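Local atomic coordinates of B-agarase (Saccharophagus degradans, PDB entry 4BQ2), a protein that hydrolyses the beta-1,4 linkages of agarose as a family 50 glycoside hydrolase, probably working inward from a chain end as an exo-beta-agarase. Residues A[88-91]-A[97-100]; A[261-266]-A[272-277]; A[302-307]-A[370-375]. All blocks are in the same frame, centred on the assembly; numbering follows the deposited sequence.

How the contacts relate
Followed from the N terminus, contact 1 comes first and closes a short hairpin between strands 84-92 and 97-104, within the carbohydrate-binding-module-like part of the chain. Contact 2 closes a second hairpin, strands 263-267 and 270-274, at the margin of a mixed sheet in which 263-267 is one of the two outermost strands. Contact 3 spans a much longer excursion: 62 residues separate 302-307 from 370-375, and it ties the loop after strand 296-301 to strand 373-376. The three lie in series, with no nesting or crossing. Contacts 1 and 2 lie on opposite sides of the chain's centre, their own centres about 44 Å apart; about 19 Å separates the nearest atoms of contacts 1 and 3.

Contact 1. Residues A[88-91]-A[97-100]; sequences LDVT and VFTR
V90 and F98 stand side by side on one face of an antiparallel beta hairpin in the carbohydrate-binding-module-like domain of this agarase. Pointing the same way from a hydrogen-bonded pair, they meet with V90 CB over the phenyl face, 4.0 Å from its centroid and 22° off the ring normal, a CH-pi contact offset toward the rim. F98 has CG between its backbone N and carbonyl carbon (chi1 77°), which swings the ring toward the neighbouring strand, where V90 CG2 reaches CZ at 3.6 Å. L88 CD2 comes to the ring near its plane, 4.3 Å from CE1, and L161 and W154 add apolar cover from outside the hairpin.

Reciprocal backbone bonds frame this face: V90 N to F98 O and F98 N to V90 O are both 3.1 Å, and L88 and R100 exchange a second pair. The R100 side chain leads away, its NH1 bonded to F152 O.

On the reverse face, T91 OG1 lies 3.3 Å from V97 CG1. D89 and T99 are also side by side there, in a non-hydrogen-bonded pair, so their side chains supply the polar link: T99 OG1 donates to D89 OD1 at 2.6 Å, meeting that oxygen nearly along its C-O axis.

Contact 2. Residues A[261-266]-A[272-277]; sequences YFRTEK and MLVDPE
A chi1 of 61° sets R263 CG between its backbone N and carbonyl carbon, and the chain then runs extended to NE, laying the guanidinium alongside V274. V274 CB sits over one face of the group, 3.9 Å above its plane and toward the rim, while V274 CG1 is 3.7 Å from R263 NH2. Two partners lie in the guanidinium plane and help fix its rotation: E265 OE1, in a salt bridge with NH1 at 3.0 Å that meets the carboxylate from above, and a water, bound to Y261 O and D275 O, that accepts a weak bond from NE. NH2 is tied further to K257 O.

F262, with CG anti to its carbonyl carbon (chi1 -77°), sends its ring across D275 and P276. P276 CD lies over the ring face, 3.5 Å from the centroid and 15° off the normal, a CH-pi contact, and D275 CB is 3.5 Å from CE2. Y281 meets the same ring edge-to-face.

Between the strands, R263 pairs with V274 and E265 with M272 through reciprocal backbone bonds, V274 N to R263 O being 2.8 Å. Beyond V274, D275 OD1 accepts from E277 N in an Asx turn, and OD2 is hydrogen-bonded to S245 OG. This is an antiparallel beta hairpin at the edge of a mixed sheet, leading through the turn into strand 280-287.

Contact 3. Residues A[302-307]-A[370-375]; sequences YDQATV and LKRGEA
Y302 and E374 join the loop that follows strand 296-301 to strand 373-376, two strands paired within a four-stranded antiparallel sheet. The contact rests on side chains, the closest CA atoms, those of Y302 and G373, being 7.2 Å apart.

The hydrogen-bonding part is a phenol-carboxylate link. Y302 OH donates to E374 OE2 at 2.6 Å, using the anti lone pair of that oxygen, the one turned away from OE1. The two side chains cross at about a right angle, with ring and carboxylate planes 72° apart, and OE2 lies at the ring edge near its plane. E374 gets there as an extended chain, CG anti to the backbone N (chi1 172°). Its carboxylate is held at both oxygens: OE2 also forms a salt bridge with R334 NE, and OE1 accepts from T298 OG1. These partners probably help keep the buried glutamate ionised.

The stacking part lies toward the loop's 3-10 turn, residues 304-306. The Q304 amide lies flat on the R372 guanidinium, their planes 5° apart. R372 carries this group on an extended chain, and its NE forms a salt bridge with D301 OD2, which helps fix the rotation of the platform. Y361 of strand 359-362 touches both stacked side chains, and its ring also meets that of Y302.

Backbone bonds from T306 N to D303 O and from V307 N to Q304 O shape the turn, and T306 OG1 adds a second donor to D303 O. In the stack, Q304 CD rests 3.3 Å above the guanidinium plane of R372, over its centre.

Contact 1. Residues A[88-91]-A[97-100]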
ATOM      1  N   LEU A  88      -1.593 -14.005 -10.676  1.00 16.32           N
ATOM      2  CA  LEU A  88      -2.505 -14.829 -11.427  1.00 16.38           C
ATOM      3  C   LEU A  88      -3.725 -13.951 -11.726  1.00 16.95           C
ATOM      4  O   LEU A  88      -4.392 -13.503 -10.794  1.00 16.54           O
ATOM      5  CB  LEU A  88      -2.896 -16.080 -10.615  1.00 15.62           C
ATOM      6  CG  LEU A  88      -4.121 -16.808 -11.185  1.00 16.24           C
ATOM      7  CD1 LEU A  88      -3.735 -17.555 -12.462  1.00 15.60           C
ATOM      8  CD2 LEU A  88      -4.760 -17.750 -10.135  1.00 14.73           C
ATOM      9  N   ASP A  89      -3.959 -13.682 -13.011  1.00 17.59           N
ATOM     10  CA  ASP A  89      -5.121 -12.920 -13.449  1.00 19.06           C
ATOM     11  C   ASP A  89      -5.954 -13.852 -14.296  1.00 19.63           C
ATOM     12  O   ASP A  89      -5.447 -14.466 -15.227  1.00 20.90           O
ATOM     13  CB  ASP A  89      -4.684 -11.734 -14.309  1.00 19.89           C
ATOM     14  CG  ASP A  89      -3.966 -10.654 -13.493  1.00 22.66           C
ATOM     15  OD1 ASP A  89      -4.671  -9.840 -12.874  1.00 22.58           O
ATOM     16  OD2 ASP A  89      -2.706 -10.641 -13.475  1.00 23.36           O
ATOM     17  N   VAL A  90      -7.235 -13.955 -13.956  1.00 19.68           N
ATOM     18  CA  VAL A  90      -8.144 -14.827 -14.662  1.00 19.65           C
ATOM     19  C   VAL A  90      -9.251 -13.917 -15.182  1.00 20.08           C
ATOM     20  O   VAL A  90      -9.860 -13.180 -14.412  1.00 20.45           O
ATOM     21  CB  VAL A  90      -8.703 -15.926 -13.726  1.00 19.97           C
ATOM     22  CG1 VAL A  90      -9.698 -16.812 -14.457  1.00 18.15           C
ATOM     23  CG2 VAL A  90      -7.563 -16.781 -13.169  1.00 18.63           C
ATOM     24  N   THR A  91      -9.455 -13.938 -16.504  1.00 21.12           N
ATOM     25  CA  THR A  91     -10.409 -13.049 -17.189  1.00 21.93           C
ATOM     26  C   THR A  91     -11.545 -13.859 -17.831  1.00 22.08           C
ATOM     27  O   THR A  91     -11.298 -14.907 -18.438  1.00 21.21           O
ATOM     28  CB  THR A  91      -9.680 -12.182 -18.242  1.00 24.30           C
ATOM     29  OG1 THR A  91      -8.643 -11.439 -17.589  1.00 22.68           O
ATOM     30  CG2 THR A  91     -10.624 -11.167 -18.895  1.00 24.77           C
ATOM     31  N   VAL A  97     -12.302  -9.611 -14.317  1.00 21.38           N
ATOM     32  CA  VAL A  97     -10.964 -10.139 -13.971  1.00 21.42           C
ATOM     33  C   VAL A  97     -10.806 -10.200 -12.464  1.00 22.22           C
ATOM     34  O   VAL A  97     -11.291  -9.305 -11.740  1.00 22.29           O
ATOM     35  CB  VAL A  97      -9.777  -9.229 -14.418  1.00 24.46           C
ATOM     36  CG1 VAL A  97      -8.496 -10.043 -14.573  1.00 23.30           C
ATOM     37  CG2 VAL A  97     -10.061  -8.419 -15.666  1.00 28.45           C
ATOM     38  N   PHE A  98     -10.091 -11.217 -11.981  1.00 21.39           N
ATOM     39  CA  PHE A  98      -9.648 -11.222 -10.589  1.00 20.44           C
ATOM     40  C   PHE A  98      -8.166 -11.459 -10.576  1.00 19.45           C
ATOM     41  O   PHE A  98      -7.629 -12.075 -11.511  1.00 18.07           O
ATOM     42  CB  PHE A  98     -10.421 -12.222  -9.683  1.00 20.54           C
ATOM     43  CG  PHE A  98     -10.022 -13.688  -9.837  1.00 20.69           C
ATOM     44  CD1 PHE A  98      -8.742 -14.153  -9.457  1.00 21.50           C
ATOM     45  CD2 PHE A  98     -10.944 -14.626 -10.285  1.00 20.62           C
ATOM     46  CE1 PHE A  98      -8.395 -15.497  -9.587  1.00 21.67           C
ATOM     47  CE2 PHE A  98     -10.616 -15.972 -10.394  1.00 20.98           C
ATOM     48  CZ  PHE A  98      -9.340 -16.406 -10.057  1.00 22.28           C
ATOM     49  N   THR A  99      -7.511 -10.945  -9.528  1.00 19.90           N
ATOM     50  CA  THR A  99      -6.057 -11.064  -9.382  1.00 19.44           C
ATOM     51  C   THR A  99      -5.751 -11.714  -8.037  1.00 19.45           C
ATOM     52  O   THR A  99      -6.192 -11.236  -6.984  1.00 19.96           O
ATOM     53  CB  THR A  99      -5.361  -9.666  -9.419  1.00 20.43           C
ATOM     54  OG1 THR A  99      -5.703  -8.981 -10.627  1.00 21.65           O
ATOM     55  CG2 THR A  99      -3.835  -9.803  -9.359  1.00 19.78           C
ATOM     56  N   ARG A 100      -4.968 -12.783  -8.071  1.00 19.15           N
ATOM     57  CA  ARG A 100      -4.408 -13.343  -6.841  1.00 18.15           C
ATOM     58  C   ARG A 100      -2.923 -13.395  -7.064  1.00 17.49           C
ATOM     59  O   ARG A 100      -2.461 -13.280  -8.183  1.00 16.89           O
ATOM     60  CB  ARG A 100      -4.960 -14.752  -6.552  1.00 19.23           C
ATOM     61  CG  ARG A 100      -6.438 -14.803  -6.192  1.00 21.00           C
ATOM     62  CD  ARG A 100      -6.802 -16.148  -5.523  1.00 22.83           C
ATOM     63  NE  ARG A 100      -8.217 -16.167  -5.142  1.00 22.80           N
ATOM     64  CZ  ARG A 100      -8.693 -16.316  -3.902  1.00 23.40           C
ATOM     65  NH1 ARG A 100      -7.879 -16.509  -2.863  1.00 22.68           N
ATOM     66  NH2 ARG A 100     -10.022 -16.294  -3.711  1.00 21.49           N
TER

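Contact 2. Residues A[261-266]-A[272-277]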
ATOM      1  N   TYR A 261      18.239  24.080   7.829  1.00 14.55           N
ATOM      2  CA  TYR A 261      17.089  23.208   7.551  1.00 14.83           C
ATOM      3  C   TYR A 261      17.493  22.188   6.521  1.00 14.48           C
ATOM      4  O   TYR A 261      18.415  22.439   5.740  1.00 14.12           O
ATOM      5  CB  TYR A 261      15.897  24.025   6.985  1.00 14.15           C
ATOM      6  CG  TYR A 261      15.482  25.078   7.959  1.00 15.54           C
ATOM      7  CD1 TYR A 261      14.546  24.790   8.965  1.00 14.60           C
ATOM      8  CD2 TYR A 261      16.054  26.365   7.901  1.00 15.42           C
ATOM      9  CE1 TYR A 261      14.175  25.759   9.881  1.00 16.16           C
ATOM     10  CE2 TYR A 261      15.680  27.331   8.811  1.00 16.65           C
ATOM     11  CZ  TYR A 261      14.765  27.026   9.794  1.00 16.86           C
ATOM     12  OH  TYR A 261      14.425  28.024  10.688  1.00 21.46           O
ATOM     13  N   PHE A 262      16.771  21.070   6.465  1.00 14.72           N
ATOM     14  CA  PHE A 262      16.991  20.103   5.369  1.00 14.04           C
ATOM     15  C   PHE A 262      16.662  20.737   4.012  1.00 14.05           C
ATOM     16  O   PHE A 262      15.690  21.461   3.907  1.00 15.61           O
ATOM     17  CB  PHE A 262      16.166  18.829   5.557  1.00 13.77           C
ATOM     18  CG  PHE A 262      16.742  17.898   6.588  1.00 13.19           C
ATOM     19  CD1 PHE A 262      16.422  18.052   7.926  1.00 13.96           C
ATOM     20  CD2 PHE A 262      17.655  16.923   6.221  1.00 12.94           C
ATOM     21  CE1 PHE A 262      16.995  17.207   8.905  1.00 14.06           C
ATOM     22  CE2 PHE A 262      18.256  16.086   7.174  1.00 14.05           C
ATOM     23  CZ  PHE A 262      17.916  16.224   8.534  1.00 14.11           C
ATOM     24  N   ARG A 263      17.469  20.453   2.988  1.00 14.11           N
ATOM     25  CA  ARG A 263      17.267  21.046   1.658  1.00 14.94           C
ATOM     26  C   ARG A 263      17.755  20.094   0.595  1.00 15.13           C
ATOM     27  O   ARG A 263      18.308  19.059   0.930  1.00 17.17           O
ATOM     28  CB  ARG A 263      17.981  22.426   1.542  1.00 14.52           C
ATOM     29  CG  ARG A 263      19.478  22.331   1.727  1.00 14.63           C
ATOM     30  CD  ARG A 263      20.158  23.718   1.734  1.00 13.76           C
ATOM     31  NE  ARG A 263      21.596  23.491   1.724  1.00 14.11           N
ATOM     32  CZ  ARG A 263      22.323  23.332   0.623  1.00 15.71           C
ATOM     33  NH1 ARG A 263      21.745  23.408  -0.567  1.00 17.08           N
ATOM     34  NH2 ARG A 263      23.639  23.127   0.721  1.00 16.98           N
ATOM     35  N   THR A 264      17.553  20.424  -0.683  1.00 16.78           N
ATOM     36  CA  THR A 264      17.995  19.507  -1.763  1.00 17.39           C
ATOM     37  C   THR A 264      19.191  20.079  -2.527  1.00 18.99           C
ATOM     38  O   THR A 264      19.375  21.330  -2.635  1.00 18.03           O
ATOM     39  CB  THR A 264      16.884  19.221  -2.786  1.00 18.41           C
ATOM     40  OG1 THR A 264      16.537  20.439  -3.469  1.00 18.28           O
ATOM     41  CG2 THR A 264      15.639  18.621  -2.123  1.00 17.29           C
ATOM     42  N   GLU A 265      20.004  19.180  -3.052  1.00 17.56           N
ATOM     43  CA  GLU A 265      21.119  19.599  -3.886  1.00 20.31           C
ATOM     44  C   GLU A 265      21.645  18.420  -4.668  1.00 21.09           C
ATOM     45  O   GLU A 265      21.743  17.309  -4.126  1.00 19.67           O
ATOM     46  CB  GLU A 265      22.247  20.147  -3.035  1.00 22.89           C
ATOM     47  CG  GLU A 265      23.411  20.655  -3.862  1.00 29.35           C
ATOM     48  CD  GLU A 265      23.883  21.976  -3.346  1.00 34.17           C
ATOM     49  OE1 GLU A 265      23.037  22.893  -3.216  1.00 36.52           O
ATOM     50  OE2 GLU A 265      25.081  22.069  -3.035  1.00 36.96           O
ATOM     51  N   LYS A 266      21.987  18.669  -5.931  1.00 20.71           N
ATOM     52  CA  LYS A 266      22.668  17.656  -6.742  1.00 25.43           C
ATOM     53  C   LYS A 266      24.152  17.600  -6.344  1.00 26.94           C
ATOM     54  O   LYS A 266      24.843  18.637  -6.262  1.00 29.52           O
ATOM     55  CB  LYS A 266      22.473  17.967  -8.233  1.00 26.85           C
ATOM     56  CG  LYS A 266      22.243  16.745  -9.108  1.00 32.01           C
ATOM     57  CD  LYS A 266      22.188  17.156 -10.577  1.00 35.31           C
ATOM     58  CE  LYS A 266      20.928  17.961 -10.886  1.00 34.51           C
ATOM     59  NZ  LYS A 266      20.864  18.487 -12.282  1.00 38.12           N
ATOM     60  N   MET A 272      20.543  14.661  -3.919  1.00 16.59           N
ATOM     61  CA  MET A 272      20.690  14.370  -2.504  1.00 17.13           C
ATOM     62  C   MET A 272      19.889  15.348  -1.663  1.00 16.32           C
ATOM     63  O   MET A 272      19.474  16.431  -2.119  1.00 15.64           O
ATOM     64  CB  MET A 272      22.180  14.436  -2.076  1.00 17.34           C
ATOM     65  CG  MET A 272      23.062  13.308  -2.628  1.00 16.48           C
ATOM     66  SD  MET A 272      22.559  11.684  -2.020  1.00 18.65           S
ATOM     67  CE  MET A 272      23.434  11.572  -0.462  1.00 18.69           C
ATOM     68  N   LEU A 273      19.661  14.953  -0.422  1.00 16.14           N
ATOM     69  CA  LEU A 273      19.304  15.942   0.583  1.00 15.92           C
ATOM     70  C   LEU A 273      20.577  16.491   1.191  1.00 15.70           C
ATOM     71  O   LEU A 273      21.646  15.885   1.081  1.00 16.14           O
ATOM     72  CB  LEU A 273      18.355  15.361   1.639  1.00 15.10           C
ATOM     73  CG  LEU A 273      16.927  15.009   1.103  1.00 16.75           C
ATOM     74  CD1 LEU A 273      16.229  13.907   1.914  1.00 16.46           C
ATOM     75  CD2 LEU A 273      16.035  16.230   1.014  1.00 18.26           C
ATOM     76  N   VAL A 274      20.457  17.622   1.878  1.00 14.86           N
ATOM     77  CA  VAL A 274      21.568  18.154   2.651  1.00 15.11           C
ATOM     78  C   VAL A 274      20.969  18.486   4.003  1.00 15.33           C
ATOM     79  O   VAL A 274      19.915  19.118   4.070  1.00 16.63           O
ATOM     80  CB  VAL A 274      22.128  19.431   1.987  1.00 15.09           C
ATOM     81  CG1 VAL A 274      23.155  20.125   2.879  1.00 14.92           C
ATOM     82  CG2 VAL A 274      22.708  19.109   0.621  1.00 14.73           C
ATOM     83  N   ASP A 275      21.652  18.103   5.073  1.00 16.44           N
ATOM     84  CA  ASP A 275      21.102  18.313   6.394  1.00 16.35           C
ATOM     85  C   ASP A 275      21.270  19.787   6.897  1.00 15.78           C
ATOM     86  O   ASP A 275      21.927  20.589   6.250  1.00 14.95           O
ATOM     87  CB  ASP A 275      21.579  17.200   7.346  1.00 16.48           C
ATOM     88  CG  ASP A 275      22.965  17.452   7.965  1.00 17.43           C
ATOM     89  OD1 ASP A 275      23.532  18.562   7.827  1.00 15.90           O
ATOM     90  OD2 ASP A 275      23.476  16.508   8.606  1.00 17.47           O
ATOM     91  N   PRO A 276      20.609  20.164   8.006  1.00 16.24           N
ATOM     92  CA  PRO A 276      20.685  21.576   8.460  1.00 15.82           C
ATOM     93  C   PRO A 276      22.129  22.142   8.651  1.00 16.71           C
ATOM     94  O   PRO A 276      22.317  23.365   8.694  1.00 16.87           O
ATOM     95  CB  PRO A 276      19.985  21.523   9.828  1.00 15.00           C
ATOM     96  CG  PRO A 276      18.981  20.393   9.692  1.00 15.81           C
ATOM     97  CD  PRO A 276      19.704  19.355   8.851  1.00 15.07           C
ATOM     98  N   GLU A 277      23.109  21.266   8.840  1.00 16.62           N
ATOM     99  CA  GLU A 277      24.513  21.673   9.015  1.00 18.14           C
ATOM    100  C   GLU A 277      25.347  21.563   7.733  1.00 18.87           C
ATOM    101  O   GLU A 277      26.555  21.888   7.732  1.00 19.42           O
ATOM    102  CB  GLU A 277      25.152  20.843  10.105  1.00 18.58           C
ATOM    103  CG  GLU A 277      24.449  20.983  11.426  1.00 19.10           C
ATOM    104  CD  GLU A 277      25.186  20.288  12.551  1.00 20.66           C
ATOM    105  OE1 GLU A 277      25.835  19.232  12.332  1.00 22.08           O
ATOM    106  OE2 GLU A 277      25.085  20.815  13.667  1.00 21.29           O
TER
HETATM  107  O   HOH W   1      21.253  23.145   5.151  1.00 16.08           O

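Contact 3. Residues A[302-307]-A[370-375]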
ATOM      1  N   TYR A 302     -21.228   0.099  20.343  1.00 27.07           N
ATOM      2  CA  TYR A 302     -21.670   0.823  21.520  1.00 29.75           C
ATOM      3  C   TYR A 302     -22.917   1.621  21.166  1.00 30.48           C
ATOM      4  O   TYR A 302     -23.153   1.918  19.987  1.00 29.70           O
ATOM      5  CB  TYR A 302     -20.579   1.782  22.013  1.00 29.79           C
ATOM      6  CG  TYR A 302     -19.248   1.119  22.373  1.00 30.16           C
ATOM      7  CD1 TYR A 302     -19.201  -0.165  22.922  1.00 29.68           C
ATOM      8  CD2 TYR A 302     -18.034   1.790  22.174  1.00 28.90           C
ATOM      9  CE1 TYR A 302     -17.985  -0.766  23.246  1.00 28.65           C
ATOM     10  CE2 TYR A 302     -16.823   1.187  22.493  1.00 30.58           C
ATOM     11  CZ  TYR A 302     -16.812  -0.089  23.036  1.00 27.83           C
ATOM     12  OH  TYR A 302     -15.617  -0.681  23.365  1.00 26.88           O
ATOM     13  N   ASP A 303     -23.740   1.949  22.156  0.50 31.40           N
ATOM     14  CA  ASP A 303     -24.911   2.768  21.856  0.50 34.26           C
ATOM     15  C   ASP A 303     -24.444   4.217  21.646  0.50 34.48           C
ATOM     16  O   ASP A 303     -23.726   4.792  22.470  0.50 35.76           O
ATOM     17  CB  ASP A 303     -26.035   2.583  22.890  0.50 35.53           C
ATOM     18  CG  ASP A 303     -26.863   1.298  22.643  0.50 37.89           C
ATOM     19  OD1 ASP A 303     -27.706   1.280  21.718  0.50 37.56           O
ATOM     20  OD2 ASP A 303     -26.670   0.295  23.365  0.50 38.21           O
ATOM     21  N   GLN A 304     -24.834   4.762  20.499  1.00 32.43           N
ATOM     22  CA  GLN A 304     -24.274   5.986  19.914  1.00 35.54           C
ATOM     23  C   GLN A 304     -24.348   7.236  20.793  1.00 35.35           C
ATOM     24  O   GLN A 304     -23.549   8.163  20.607  1.00 36.62           O
ATOM     25  CB  GLN A 304     -24.830   6.238  18.505  1.00 36.81           C
ATOM     26  CG  GLN A 304     -24.535   5.092  17.540  1.00 34.71           C
ATOM     27  CD  GLN A 304     -23.036   4.877  17.307  1.00 35.09           C
ATOM     28  OE1 GLN A 304     -22.460   3.872  17.738  1.00 35.09           O
ATOM     29  NE2 GLN A 304     -22.403   5.821  16.630  1.00 35.19           N
ATOM     30  N   ALA A 305     -25.266   7.249  21.759  1.00 32.98           N
ATOM     31  CA  ALA A 305     -25.386   8.373  22.701  1.00 33.09           C
ATOM     32  C   ALA A 305     -24.126   8.529  23.569  1.00 33.54           C
ATOM     33  O   ALA A 305     -23.897   9.581  24.195  1.00 32.89           O
ATOM     34  CB  ALA A 305     -26.620   8.196  23.585  1.00 32.72           C
ATOM     35  N   THR A 306     -23.312   7.476  23.601  1.00 33.13           N
ATOM     36  CA  THR A 306     -22.125   7.440  24.434  1.00 33.44           C
ATOM     37  C   THR A 306     -20.858   7.665  23.634  1.00 34.39           C
ATOM     38  O   THR A 306     -19.787   7.748  24.215  1.00 34.59           O
ATOM     39  CB  THR A 306     -21.981   6.099  25.210  1.00 34.77           C
ATOM     40  OG1 THR A 306     -21.651   5.031  24.299  1.00 34.89           O
ATOM     41  CG2 THR A 306     -23.260   5.776  25.984  1.00 34.00           C
ATOM     42  N   VAL A 307     -20.980   7.758  22.313  1.00 33.06           N
ATOM     43  CA  VAL A 307     -19.823   8.017  21.464  1.00 34.60           C
ATOM     44  C   VAL A 307     -19.721   9.496  21.055  1.00 33.66           C
ATOM     45  O   VAL A 307     -20.635  10.043  20.427  1.00 32.66           O
ATOM     46  CB  VAL A 307     -19.857   7.123  20.207  1.00 33.74           C
ATOM     47  CG1 VAL A 307     -18.580   7.310  19.382  1.00 34.94           C
ATOM     48  CG2 VAL A 307     -20.057   5.660  20.597  1.00 32.77           C
ATOM     49  N   LEU A 370     -18.149  -3.918   8.797  1.00 24.70           N
ATOM     50  CA  LEU A 370     -18.707  -2.927   9.737  1.00 26.53           C
ATOM     51  C   LEU A 370     -18.307  -1.497   9.386  1.00 26.76           C
ATOM     52  O   LEU A 370     -17.163  -1.250   8.984  1.00 29.06           O
ATOM     53  CB  LEU A 370     -18.256  -3.228  11.159  1.00 27.13           C
ATOM     54  CG  LEU A 370     -18.571  -4.626  11.691  1.00 26.54           C
ATOM     55  CD1 LEU A 370     -17.758  -4.862  12.948  1.00 27.84           C
ATOM     56  CD2 LEU A 370     -20.068  -4.774  11.970  1.00 27.24           C
ATOM     57  N   LYS A 371     -19.251  -0.569   9.534  1.00 27.68           N
ATOM     58  CA  LYS A 371     -19.018   0.845   9.178  1.00 29.65           C
ATOM     59  C   LYS A 371     -18.464   1.630  10.354  1.00 28.27           C
ATOM     60  O   LYS A 371     -17.962   2.743  10.194  1.00 28.01           O
ATOM     61  CB  LYS A 371     -20.306   1.501   8.644  1.00 32.84           C
ATOM     62  CG  LYS A 371     -20.829   0.832   7.378  1.00 37.92           C
ATOM     63  CD  LYS A 371     -21.499   1.822   6.438  1.00 42.16           C
ATOM     64  CE  LYS A 371     -22.072   1.092   5.237  1.00 44.03           C
ATOM     65  NZ  LYS A 371     -23.230   0.246   5.668  1.00 47.22           N
ATOM     66  N   ARG A 372     -18.551   1.027  11.534  1.00 26.18           N
ATOM     67  CA  ARG A 372     -18.075   1.628  12.764  1.00 26.29           C
ATOM     68  C   ARG A 372     -18.030   0.508  13.796  1.00 27.28           C
ATOM     69  O   ARG A 372     -18.637  -0.558  13.618  1.00 25.25           O
ATOM     70  CB  ARG A 372     -19.061   2.689  13.259  1.00 25.93           C
ATOM     71  CG  ARG A 372     -20.434   2.098  13.559  1.00 27.62           C
ATOM     72  CD  ARG A 372     -21.429   3.116  14.092  1.00 28.61           C
ATOM     73  NE  ARG A 372     -22.510   2.417  14.801  1.00 31.05           N
ATOM     74  CZ  ARG A 372     -23.796   2.788  14.815  1.00 31.99           C
ATOM     75  NH1 ARG A 372     -24.196   3.878  14.175  1.00 32.41           N
ATOM     76  NH2 ARG A 372     -24.687   2.066  15.487  1.00 30.48           N
ATOM     77  N   GLY A 373     -17.330   0.740  14.898  1.00 26.59           N
ATOM     78  CA  GLY A 373     -17.283  -0.315  15.885  1.00 26.32           C
ATOM     79  C   GLY A 373     -16.138  -0.260  16.855  1.00 26.19           C
ATOM     80  O   GLY A 373     -15.176   0.535  16.711  1.00 25.12           O
ATOM     81  N   GLU A 374     -16.271  -1.102  17.869  1.00 24.27           N
ATOM     82  CA  GLU A 374     -15.209  -1.313  18.824  1.00 24.51           C
ATOM     83  C   GLU A 374     -14.052  -2.042  18.121  1.00 22.38           C
ATOM     84  O   GLU A 374     -14.256  -2.885  17.230  1.00 21.95           O
ATOM     85  CB  GLU A 374     -15.743  -2.096  20.030  1.00 24.07           C
ATOM     86  CG  GLU A 374     -14.677  -2.549  21.025  1.00 24.62           C
ATOM     87  CD  GLU A 374     -15.197  -3.616  21.972  1.00 25.42           C
ATOM     88  OE1 GLU A 374     -15.114  -4.824  21.618  1.00 25.84           O
ATOM     89  OE2 GLU A 374     -15.676  -3.243  23.069  1.00 25.92           O
ATOM     90  N   ALA A 375     -12.832  -1.646  18.476  1.00 21.73           N
ATOM     91  CA  ALA A 375     -11.638  -2.298  17.972  1.00 20.28           C
ATOM     92  C   ALA A 375     -10.678  -2.549  19.152  1.00 19.94           C
ATOM     93  O   ALA A 375     -10.857  -1.972  20.232  1.00 21.92           O
ATOM     94  CB  ALA A 375     -11.011  -1.452  16.862  1.00 20.25           C
TER